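Local coordinates for pleckstrin homology domain (PDB 3HSA), which is of unknown function but belongs to the bacterial pleckstrin homology domains, relatives of the eukaryotic PH domain, at residues A7-A12 with G110-G115. Sequence-based numbering, arbitrary orientation. Where two conformers were deposited one is given.
With GOL (glycerol), chain F.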
loop_
_atom_site.group_PDB
_atom_site.type_symbol
_atom_site.label_atom_id
_atom_site.label_comp_id
_atom_site.label_asym_id
_atom_site.label_seq_id
_atom_site.Cartn_x
_atom_site.Cartn_y
_atom_site.Cartn_z
ATOM N N ALA A 7 -35.961 -14.669 -5.632
ATOM C CA ALA A 7 -36.634 -14.352 -4.380
ATOM C C ALA A 7 -36.128 -15.255 -3.265
ATOM O O ALA A 7 -35.689 -14.768 -2.237
ATOM C CB ALA A 7 -38.157 -14.478 -4.521
ATOM N N LEU A 8 -36.150 -16.570 -3.481
ATOM C CA LEU A 8 -35.699 -17.498 -2.446
ATOM C C LEU A 8 -34.227 -17.262 -2.049
ATOM O O LEU A 8 -33.917 -17.209 -0.867
ATOM C CB LEU A 8 -35.924 -18.961 -2.881
ATOM C CG LEU A 8 -35.220 -20.058 -2.067
ATOM C CD1 LEU A 8 -35.613 -19.968 -0.612
ATOM C CD2 LEU A 8 -35.501 -21.423 -2.626
HETATM N N MSE A 9 -33.328 -17.097 -3.017
HETATM C CA MSE A 9 -31.899 -16.904 -2.706
HETATM C C MSE A 9 -31.688 -15.674 -1.843
HETATM O O MSE A 9 -30.820 -15.652 -1.011
HETATM C CB MSE A 9 -31.033 -16.811 -3.965
HETATM C CG MSE A 9 -31.089 -15.484 -4.716
HETATM SE SE MSE A 9 -29.855 -15.461 -6.250
HETATM C CE MSE A 9 -30.337 -17.209 -6.961
ATOM N N GLY A 10 -32.505 -14.639 -2.050
ATOM C CA GLY A 10 -32.435 -13.445 -1.220
ATOM C C GLY A 10 -32.907 -13.737 0.198
ATOM O O GLY A 10 -32.282 -13.301 1.149
ATOM N N ASN A 11 -34.014 -14.474 0.351
ATOM C CA ASN A 11 -34.472 -14.831 1.692
ATOM C C ASN A 11 -33.477 -15.743 2.419
ATOM O O ASN A 11 -33.341 -15.661 3.646
ATOM C CB ASN A 11 -35.853 -15.551 1.649
ATOM C CG ASN A 11 -37.007 -14.647 1.202
ATOM O OD1 ASN A 11 -37.874 -15.072 0.395
ATOM N ND2 ASN A 11 -37.071 -13.432 1.761
ATOM N N ALA A 12 -32.786 -16.616 1.672
ATOM C CA ALA A 12 -31.907 -17.634 2.282
ATOM C C ALA A 12 -30.726 -17.036 3.074
ATOM O O ALA A 12 -30.331 -17.595 4.068
ATOM C CB ALA A 12 -31.386 -18.648 1.219
ATOM N N GLY A 110 -27.785 -21.591 -3.204
ATOM C CA GLY A 110 -29.028 -21.508 -2.420
ATOM C C GLY A 110 -29.148 -20.138 -1.751
ATOM O O GLY A 110 -30.254 -19.661 -1.460
ATOM N N THR A 111 -28.005 -19.511 -1.494
ATOM C CA THR A 111 -27.951 -18.160 -0.928
ATOM C C THR A 111 -27.613 -17.165 -2.028
ATOM O O THR A 111 -27.382 -17.569 -3.175
ATOM C CB THR A 111 -26.933 -18.072 0.264
ATOM O OG1 THR A 111 -25.594 -18.306 -0.187
ATOM C CG2 THR A 111 -27.302 -19.103 1.317
ATOM N N ASP A 112 -27.603 -15.867 -1.689
ATOM C CA ASP A 112 -27.394 -14.807 -2.655
ATOM C C ASP A 112 -25.905 -14.645 -2.991
ATOM O O ASP A 112 -25.275 -13.651 -2.624
ATOM C CB ASP A 112 -28.027 -13.477 -2.146
ATOM C CG ASP A 112 -28.268 -12.461 -3.278
ATOM O OD1 ASP A 112 -27.932 -12.746 -4.459
ATOM O OD2 ASP A 112 -28.769 -11.359 -2.959
ATOM N N VAL A 113 -25.376 -15.617 -3.733
ATOM C CA VAL A 113 -23.961 -15.699 -4.062
ATOM C C VAL A 113 -23.598 -14.652 -5.097
ATOM O O VAL A 113 -22.552 -13.971 -4.964
ATOM C CB VAL A 113 -23.592 -17.130 -4.581
ATOM C CG1 VAL A 113 -22.136 -17.218 -5.054
ATOM C CG2 VAL A 113 -23.854 -18.140 -3.494
ATOM N N VAL A 114 -24.469 -14.510 -6.106
ATOM C CA VAL A 114 -24.293 -13.492 -7.134
ATOM C C VAL A 114 -24.430 -12.105 -6.507
ATOM O O VAL A 114 -23.646 -11.188 -6.804
ATOM C CB VAL A 114 -25.276 -13.677 -8.342
ATOM C CG1 VAL A 114 -25.130 -15.077 -8.914
ATOM C CG2 VAL A 114 -26.732 -13.392 -7.949
ATOM N N GLY A 115 -25.390 -11.959 -5.601
ATOM C CA GLY A 115 -25.620 -10.666 -4.953
ATOM C C GLY A 115 -24.447 -10.170 -4.112
ATOM O O GLY A 115 -24.053 -8.988 -4.177
HETATM C C1 GOL F . -29.587 -11.152 1.617
HETATM O O1 GOL F . -29.740 -12.515 1.268
HETATM C C2 GOL F . -29.247 -10.388 0.336
HETATM O O2 GOL F . -30.276 -10.588 -0.615
HETATM C C3 GOL F . -28.942 -8.898 0.584
HETATM O O3 GOL F . -30.058 -8.137 1.037
#
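A glycerol, probably from the crystallisation liquor, bridges the two segments: its O1 donates to Gly10 O at 2.7 Å and its O2 to Asp112 OD2 at 2.9 Å. Directly between segment 7-12, on helix 6-12, and the loop 110-112 the backbones come close without conventional hydrogen bonding. Gly110 O instead receives a CA-H...O contact from Met9 CA at 3.4 Å, nearly straight at 161°, and Ala12 CB presses on the same oxygen at 3.1 Å. Met9, a selenomethionine, has CG in the crowded position between backbone N and carbonyl carbon (chi1 77°). The chain then runs extended to the selenium and bends at chi3, crossing Asp112 obliquely with SE 3.8 Å from Asp112 OD1; the Met9 side chain crosses that of Val114 at about a right angle, SE lying 4.1 Å from Val114 CG2. With Asp112 CG anti to its backbone N (chi1 -161°), OD1 and OD2 have separate partners: OD2 takes the glycerol, OD1 a weak bond from Gly115 N at 2.9 Å. Ser13 OG accepts from Asp112 N, bonds weakly with Met9 O and also reaches the glycerol, linking segment 7-12 to the turn. Here a peripheral helix packs at the surface against an inverse gamma turn centred on Asp112, the same residue serving as N-cap of the short helix 113-116 in this bacterial PH domain.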